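Local coordinates for protocadherin gamma-B3 (Homo sapiens, PDB 5K8R), which probably mediates calcium-dependent cell adhesion through its cadherin repeats and may help establish and maintain specific neuronal connections in the brain, at residues 31-36 and 80-85; 137-142 and 158-163; 178-183 and 198-203. All coordinates share one frame; numbering follows the deposited sequence.

Overall arrangement
The chain holds four cadherin repeats in series, and the three contacts sample different places in the first two. Contact 1 lies in the first repeat, partly at the surface, about 54 Å between centres from contact 2 and about 67 Å from contact 3; it joins a short helix to a hairpin turn, largely by polar groups. Contacts 2 and 3 touch within the second repeat, sharing the sheet that holds strands 138-142 and 177-186. Contact 3 is buried and pairs two strands of that sheet by backbone bonds, whereas contact 2, partly buried, reaches across to another sheet through side chains and water. The chemistry thus follows the place in the fold.

Contact 1 (31-36 and 80-85); sequences LPTRNL and AEKPLN
Arg-34, at the end of the short, weakly bonded helix 31-34, reaches across the hairpin turn that joins strands 73-80 and 85-94 in the first cadherin repeat. Its chain bends at chi2 and again at chi3 (60°), the latter placing NE beside the carbonyl of Glu-81. Arg-34 NE gives a nearly straight bond to Glu-81 O (3.1 Å); the carbonyl oxygen lies in the guanidinium plane, although the nitrogen stands above the carbonyl's own plane. The flat group is also sandwiched: Ala-80 CB sits 3.6 Å above one face, offset toward the rim, while Pro-83 CD and Lys-82 O lie over the opposite face. The cis peptide between Lys-82 and Pro-83 belongs to this turn. A further approach, of Arg-34 NH2 to Pro-83 O, is strongly bent and at best a weak bond.

Glu-81 answers with both backbone and side chain. Glu-81 N donates to Arg-34 O (2.9 Å), so the two residues are linked twice, once through the main chain alone. At the end of the side chain, Glu-81 OE2 accepts from Asn-35 ND2 (2.7 Å), with amide and carboxylate planes 31° apart. The same oxygen forms a salt bridge with Arg-37, giving the carboxylate a charged partner beyond the contact. Asn-35 is the first residue to leave the helical conformation, with positive phi, and its CB points toward the hairpin turn.

The turn also belongs to the dimer interface: Lys-82 N bonds to Glu-322 of the second subunit, in that chain's fourth cadherin repeat, consistent with an antiparallel homodimer. Beside Ala-80, the apolar part of the contact is Leu-36 CD2, 3.5 Å from Ala-80 CB.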
# COMPACT_ATOMS: atom_id res chain seq x y z
N LEU A 31 -3.69 -36.28 -76.23
CA LEU A 31 -4.20 -35.45 -75.16
C LEU A 31 -5.63 -35.85 -74.88
O LEU A 31 -6.03 -35.95 -73.72
CB LEU A 31 -4.07 -33.97 -75.52
CG LEU A 31 -3.00 -33.18 -74.77
CD1 LEU A 31 -2.94 -33.61 -73.31
CD2 LEU A 31 -1.64 -33.33 -75.44
N PRO A 32 -6.42 -36.10 -75.92
CA PRO A 32 -7.81 -36.49 -75.63
C PRO A 32 -8.05 -37.96 -75.28
O PRO A 32 -8.89 -38.25 -74.43
CB PRO A 32 -8.46 -36.09 -76.95
CG PRO A 32 -7.48 -36.49 -78.00
CD PRO A 32 -6.13 -36.67 -77.35
N THR A 33 -7.32 -38.86 -75.91
CA THR A 33 -7.52 -40.29 -75.73
C THR A 33 -7.21 -40.67 -74.28
O THR A 33 -7.70 -41.69 -73.78
CB THR A 33 -6.63 -41.12 -76.67
OG1 THR A 33 -6.81 -40.66 -78.02
CG2 THR A 33 -6.99 -42.59 -76.59
N ARG A 34 -6.41 -39.84 -73.61
CA ARG A 34 -6.00 -40.07 -72.23
C ARG A 34 -6.87 -39.43 -71.19
O ARG A 34 -7.04 -39.95 -70.12
CB ARG A 34 -4.55 -39.73 -72.07
CG ARG A 34 -3.72 -40.52 -73.03
CD ARG A 34 -2.54 -41.16 -72.38
NE ARG A 34 -2.95 -42.08 -71.35
CZ ARG A 34 -2.11 -42.72 -70.58
NH1 ARG A 34 -0.83 -42.53 -70.75
NH2 ARG A 34 -2.54 -43.55 -69.67
N ASN A 35 -7.43 -38.29 -71.51
CA ASN A 35 -8.41 -37.61 -70.66
C ASN A 35 -7.86 -37.39 -69.24
O ASN A 35 -8.39 -37.89 -68.25
CB ASN A 35 -9.72 -38.40 -70.63
CG ASN A 35 -10.87 -37.60 -70.04
OD1 ASN A 35 -10.85 -36.37 -70.05
ND2 ASN A 35 -11.88 -38.30 -69.54
N LEU A 36 -6.78 -36.62 -69.17
CA LEU A 36 -6.18 -36.30 -67.89
C LEU A 36 -7.15 -35.51 -67.03
O LEU A 36 -7.92 -34.68 -67.54
CB LEU A 36 -4.90 -35.48 -68.09
CG LEU A 36 -3.89 -35.96 -69.14
CD1 LEU A 36 -2.73 -34.98 -69.24
CD2 LEU A 36 -3.40 -37.35 -68.81
N ALA A 80 -5.04 -40.55 -65.47
CA ALA A 80 -5.15 -40.72 -66.90
C ALA A 80 -5.80 -42.06 -67.19
O ALA A 80 -5.75 -42.98 -66.37
CB ALA A 80 -3.78 -40.64 -67.59
N GLU A 81 -6.42 -42.18 -68.36
CA GLU A 81 -7.05 -43.42 -68.77
C GLU A 81 -6.50 -43.84 -70.13
O GLU A 81 -5.85 -43.07 -70.83
CB GLU A 81 -8.58 -43.30 -68.81
CG GLU A 81 -9.11 -42.03 -69.44
CD GLU A 81 -10.62 -41.95 -69.40
OE1 GLU A 81 -11.28 -42.97 -69.72
OE2 GLU A 81 -11.16 -40.88 -69.04
N LYS A 82 -6.79 -45.09 -70.48
CA LYS A 82 -6.26 -45.73 -71.69
C LYS A 82 -4.74 -45.60 -71.81
O LYS A 82 -4.25 -44.90 -72.70
CB LYS A 82 -6.93 -45.14 -72.93
CG LYS A 82 -8.43 -45.37 -72.99
CD LYS A 82 -9.04 -44.77 -74.24
CE LYS A 82 -10.53 -45.04 -74.31
NZ LYS A 82 -11.25 -44.49 -73.13
N PRO A 83 -3.99 -46.27 -70.92
CA PRO A 83 -4.46 -47.05 -69.77
C PRO A 83 -4.63 -46.20 -68.51
O PRO A 83 -4.12 -45.08 -68.46
CB PRO A 83 -3.34 -48.08 -69.58
CG PRO A 83 -2.12 -47.35 -70.00
CD PRO A 83 -2.54 -46.42 -71.12
N LEU A 84 -5.36 -46.72 -67.53
CA LEU A 84 -5.56 -46.00 -66.28
C LEU A 84 -4.27 -45.95 -65.48
O LEU A 84 -3.59 -46.96 -65.31
CB LEU A 84 -6.67 -46.65 -65.46
CG LEU A 84 -8.11 -46.29 -65.82
CD1 LEU A 84 -9.08 -47.18 -65.07
CD2 LEU A 84 -8.38 -44.83 -65.50
N ASN A 85 -3.94 -44.76 -64.97
CA ASN A 85 -2.72 -44.57 -64.20
C ASN A 85 -2.85 -43.33 -63.34
O ASN A 85 -3.46 -42.34 -63.74
CB ASN A 85 -1.49 -44.44 -65.12
CG ASN A 85 -0.83 -45.78 -65.40
OD1 ASN A 85 -0.78 -46.65 -64.54
ND2 ASN A 85 -0.33 -45.94 -66.62

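Contact 2 (137-142 and 158-163); sequences LQQYYL and GSRYPE
Leu-137 lies across the guanidinium of Arg-160 at about a right angle, its CD2 methyl 3.5 Å above the centre of the flat group. Its other methyl, CD1, meets the aliphatic CD of Arg-160 and the backbone oxygen of Gly-158. Gln-138 O accepts from Arg-160 NH2 (3.1 Å), in the guanidinium plane but with the nitrogen well above the carbonyl plane; the bend at chi2 (77°) keeps the arginine's CD alongside that oxygen and near Leu-137 CD1. A water spans the main chains by accepting from Gln-138 N and from Arg-160 N. Arg-160 NE also forms a salt bridge with Glu-154. An alanine here would probably leave Gln-138 O without its NH2 donor, Glu-154 without its charged mate and Leu-137 without the flat group it rests on.

Tyr-140 receives Pro-162 on its ring face, with CD 3.7 Å from the centroid and 14° off the normal, a CH-pi contact. Its OH is held by Ser-126 and Ala-127, and a second water beside it donates to Arg-160 O.

The strands run nearly parallel, 15° apart, but the axes of 138-142 and 160-163 come no closer than 6.8 Å, so they are not paired; side chains and water link them. Strand 138-142 pairs instead with 177-186 at the margin of one cadherin sheet, and 160-166 with 148-154 in another.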
# COMPACT_ATOMS: atom_id res chain seq x y z
N LEU A 137 8.47 -11.83 -39.66
CA LEU A 137 9.53 -11.39 -38.76
C LEU A 137 9.36 -9.90 -38.48
O LEU A 137 9.43 -9.07 -39.39
CB LEU A 137 10.90 -11.66 -39.38
CG LEU A 137 12.09 -11.77 -38.43
CD1 LEU A 137 11.91 -12.95 -37.49
CD2 LEU A 137 13.39 -11.89 -39.21
N GLN A 138 9.13 -9.56 -37.21
CA GLN A 138 8.74 -8.21 -36.83
C GLN A 138 9.94 -7.39 -36.36
O GLN A 138 10.95 -7.92 -35.90
CB GLN A 138 7.67 -8.25 -35.74
CG GLN A 138 6.40 -8.97 -36.14
CD GLN A 138 5.78 -8.42 -37.40
OE1 GLN A 138 5.78 -7.21 -37.63
NE2 GLN A 138 5.25 -9.30 -38.24
N GLN A 139 9.79 -6.08 -36.49
CA GLN A 139 10.76 -5.11 -36.00
C GLN A 139 9.98 -4.03 -35.25
O GLN A 139 9.08 -3.41 -35.83
CB GLN A 139 11.58 -4.50 -37.14
CG GLN A 139 12.88 -3.85 -36.70
CD GLN A 139 14.03 -4.83 -36.68
OE1 GLN A 139 14.98 -4.67 -35.91
NE2 GLN A 139 13.96 -5.85 -37.52
N TYR A 140 10.32 -3.82 -33.99
CA TYR A 140 9.56 -2.93 -33.12
C TYR A 140 10.30 -1.62 -32.91
O TYR A 140 11.52 -1.59 -32.77
CB TYR A 140 9.28 -3.60 -31.77
CG TYR A 140 8.45 -4.86 -31.89
CD1 TYR A 140 7.06 -4.80 -31.90
CD2 TYR A 140 9.05 -6.10 -32.01
CE1 TYR A 140 6.30 -5.94 -32.02
CE2 TYR A 140 8.30 -7.25 -32.12
CZ TYR A 140 6.92 -7.17 -32.13
OH TYR A 140 6.16 -8.31 -32.24
N TYR A 141 9.54 -0.52 -32.89
CA TYR A 141 10.08 0.81 -32.69
C TYR A 141 9.18 1.57 -31.72
O TYR A 141 7.96 1.57 -31.88
CB TYR A 141 10.18 1.58 -34.01
CG TYR A 141 11.00 0.90 -35.08
CD1 TYR A 141 12.37 1.12 -35.17
CD2 TYR A 141 10.41 0.04 -36.00
CE1 TYR A 141 13.13 0.50 -36.14
CE2 TYR A 141 11.17 -0.58 -36.98
CZ TYR A 141 12.52 -0.35 -37.04
OH TYR A 141 13.28 -0.97 -38.01
N LEU A 142 9.79 2.21 -30.73
CA LEU A 142 9.08 3.04 -29.78
C LEU A 142 9.33 4.51 -30.11
O LEU A 142 10.47 4.91 -30.35
CB LEU A 142 9.52 2.75 -28.34
CG LEU A 142 8.80 3.53 -27.24
CD1 LEU A 142 7.41 2.95 -27.01
CD2 LEU A 142 9.60 3.54 -25.95
N GLY A 158 14.53 -17.09 -33.32
CA GLY A 158 14.79 -15.91 -34.12
C GLY A 158 13.68 -14.88 -34.13
O GLY A 158 13.90 -13.77 -34.62
N SER A 159 12.51 -15.20 -33.60
CA SER A 159 11.41 -14.24 -33.56
C SER A 159 11.71 -13.14 -32.55
O SER A 159 12.26 -13.39 -31.47
CB SER A 159 10.10 -14.93 -33.20
OG SER A 159 10.17 -15.52 -31.91
N ARG A 160 11.33 -11.91 -32.90
CA ARG A 160 11.63 -10.74 -32.08
C ARG A 160 10.49 -10.46 -31.11
O ARG A 160 9.32 -10.75 -31.38
CB ARG A 160 11.87 -9.51 -32.96
CG ARG A 160 13.19 -9.50 -33.73
CD ARG A 160 13.15 -10.42 -34.95
NE ARG A 160 14.38 -10.36 -35.72
CZ ARG A 160 14.56 -9.60 -36.79
NH1 ARG A 160 15.72 -9.61 -37.43
NH2 ARG A 160 13.57 -8.83 -37.22
N TYR A 161 10.85 -9.89 -29.96
CA TYR A 161 9.87 -9.42 -29.00
C TYR A 161 10.42 -8.17 -28.31
O TYR A 161 11.63 -8.09 -28.07
CB TYR A 161 9.51 -10.49 -27.95
CG TYR A 161 10.63 -10.89 -27.02
CD1 TYR A 161 10.76 -10.30 -25.77
CD2 TYR A 161 11.55 -11.87 -27.38
CE1 TYR A 161 11.78 -10.67 -24.91
CE2 TYR A 161 12.57 -12.24 -26.53
CZ TYR A 161 12.68 -11.64 -25.29
OH TYR A 161 13.69 -12.01 -24.44
N PRO A 162 9.56 -7.20 -28.01
CA PRO A 162 10.04 -5.95 -27.41
C PRO A 162 9.87 -5.91 -25.90
O PRO A 162 9.07 -6.66 -25.32
CB PRO A 162 9.16 -4.89 -28.08
CG PRO A 162 7.84 -5.61 -28.26
CD PRO A 162 8.16 -7.08 -28.46
N GLU A 163 10.64 -5.04 -25.25
CA GLU A 163 10.53 -4.79 -23.82
C GLU A 163 10.70 -3.30 -23.57
O GLU A 163 11.58 -2.66 -24.15
CB GLU A 163 11.58 -5.58 -23.02
CG GLU A 163 11.31 -7.07 -22.92
CD GLU A 163 12.36 -7.79 -22.10
OE1 GLU A 163 13.47 -7.24 -21.92
OE2 GLU A 163 12.08 -8.91 -21.62
O HOH W 1 9.36 -11.47 -34.91
O HOH W 2 7.29 -10.36 -33.20

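Contact 3 (178-183 and 198-203); sequences HHLVLT and IRVIVA
His-178 and Val-200 exchange two backbone hydrogen bonds, N to O in each direction, and Leu-180 and Ile-198 do the same, Ile-198 N lying 2.9 Å from Leu-180 O. Between these antiparallel hydrogen-bonded pairs sits the non-hydrogen-bonded pair of His-179 and Arg-199. This is the ladder of the hairpin formed by strands 177-186 and 193-203 in the second cadherin repeat, with the segments 152° apart in direction.

Apolar contacts gather on the face that carries Leu-180 and Ile-198. Leu-180 CD1 reaches diagonally to Val-200 CG2 (4.0 Å), and the methyls Leu-182 CD2 and Ile-198 CD1 lie 4.2 Å apart. Val-202 CG2 approaches the edge of the His-178 ring in its plane, 3.8 Å from CD2, while the ring also meets that of His-147. Phe-148 and Leu-150 of strand 148-154 pack against this side.

His-179 and Arg-199 put polar groups on the opposite face. They lie side by side pointing the same way, with His-179 CE1 3.8 Å from Arg-199 CD and their planes 59° apart. The arginine's charge is met by Glu-109 through a salt bridge from NH2.

The face of Leu-180 and Ile-198 is thus largely apolar and buried, while the His-179/Arg-199 pair on the other is polar. With His-179 ND1 4.9 Å from Arg-199 NH1, the guanidinium would probably disfavour protonation of this histidine, although Glu-109 may offset part of that effect.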
# COMPACT_ATOMS: atom_id res chain seq x y z
N HIS A 178 1.92 8.59 -18.89
CA HIS A 178 2.81 8.73 -20.03
C HIS A 178 2.20 7.99 -21.21
O HIS A 178 1.79 6.83 -21.07
CB HIS A 178 4.21 8.18 -19.73
CG HIS A 178 4.89 8.85 -18.58
ND1 HIS A 178 5.75 9.92 -18.74
CD2 HIS A 178 4.83 8.62 -17.24
CE1 HIS A 178 6.20 10.31 -17.56
NE2 HIS A 178 5.66 9.53 -16.64
N HIS A 179 2.12 8.65 -22.36
CA HIS A 179 1.48 8.09 -23.55
C HIS A 179 2.55 7.74 -24.57
O HIS A 179 3.17 8.62 -25.17
CB HIS A 179 0.46 9.08 -24.12
CG HIS A 179 -0.65 9.41 -23.18
ND1 HIS A 179 -1.79 8.64 -23.06
CD2 HIS A 179 -0.80 10.43 -22.29
CE1 HIS A 179 -2.59 9.17 -22.15
NE2 HIS A 179 -2.01 10.26 -21.67
N LEU A 180 2.76 6.44 -24.76
CA LEU A 180 3.78 5.92 -25.66
C LEU A 180 3.13 5.31 -26.90
O LEU A 180 1.97 4.90 -26.88
CB LEU A 180 4.65 4.87 -24.96
CG LEU A 180 5.15 5.23 -23.56
CD1 LEU A 180 5.98 4.09 -22.98
CD2 LEU A 180 5.96 6.52 -23.60
N VAL A 181 3.91 5.25 -27.98
CA VAL A 181 3.47 4.69 -29.25
C VAL A 181 4.45 3.60 -29.66
O VAL A 181 5.66 3.82 -29.67
CB VAL A 181 3.36 5.77 -30.34
CG1 VAL A 181 2.86 5.16 -31.64
CG2 VAL A 181 2.45 6.90 -29.89
N LEU A 182 3.93 2.45 -30.03
CA LEU A 182 4.71 1.32 -30.44
C LEU A 182 4.32 0.92 -31.84
O LEU A 182 3.18 0.80 -32.16
CB LEU A 182 4.45 0.16 -29.50
CG LEU A 182 5.05 -1.20 -29.68
CD1 LEU A 182 6.54 -1.12 -29.57
CD2 LEU A 182 4.52 -2.22 -28.73
N THR A 183 5.30 0.70 -32.68
CA THR A 183 5.07 0.34 -34.07
C THR A 183 5.79 -0.97 -34.39
O THR A 183 6.92 -1.19 -33.94
CB THR A 183 5.56 1.44 -35.02
OG1 THR A 183 4.93 2.68 -34.68
CG2 THR A 183 5.23 1.10 -36.47
N ILE A 198 0.36 2.81 -25.68
CA ILE A 198 0.59 2.30 -24.33
C ILE A 198 0.43 3.47 -23.36
O ILE A 198 1.23 4.41 -23.38
CB ILE A 198 1.98 1.67 -24.19
CG1 ILE A 198 2.17 0.56 -25.23
CG2 ILE A 198 2.17 1.11 -22.79
CD1 ILE A 198 3.57 -0.00 -25.27
N ARG A 199 -0.61 3.41 -22.53
CA ARG A 199 -0.84 4.41 -21.50
C ARG A 199 -0.24 3.89 -20.20
O ARG A 199 -0.86 3.09 -19.49
CB ARG A 199 -2.33 4.72 -21.35
CG ARG A 199 -2.64 5.67 -20.19
CD ARG A 199 -4.05 6.23 -20.26
NE ARG A 199 -5.07 5.18 -20.32
CZ ARG A 199 -5.75 4.86 -21.42
NH1 ARG A 199 -5.52 5.51 -22.55
NH2 ARG A 199 -6.66 3.90 -21.38
N VAL A 200 0.97 4.34 -19.89
CA VAL A 200 1.62 4.02 -18.63
C VAL A 200 1.03 4.89 -17.54
O VAL A 200 1.16 6.12 -17.57
CB VAL A 200 3.14 4.21 -18.72
CG1 VAL A 200 3.79 3.96 -17.37
CG2 VAL A 200 3.73 3.30 -19.79
N ILE A 201 0.36 4.26 -16.57
CA ILE A 201 -0.20 4.96 -15.42
C ILE A 201 0.74 4.75 -14.24
O ILE A 201 1.05 3.61 -13.87
CB ILE A 201 -1.62 4.47 -15.10
CG1 ILE A 201 -2.25 5.31 -13.99
CG2 ILE A 201 -1.61 2.99 -14.75
CD1 ILE A 201 -3.74 5.10 -13.83
N VAL A 202 1.21 5.85 -13.66
CA VAL A 202 2.21 5.80 -12.60
C VAL A 202 1.51 5.50 -11.28
O VAL A 202 0.74 6.32 -10.78
CB VAL A 202 3.01 7.11 -12.52
CG1 VAL A 202 4.14 6.98 -11.51
CG2 VAL A 202 3.54 7.49 -13.89
N ALA A 203 1.77 4.32 -10.72
CA ALA A 203 1.20 3.97 -9.43
C ALA A 203 1.88 4.76 -8.32
O ALA A 203 3.10 4.95 -8.32
CB ALA A 203 1.35 2.47 -9.17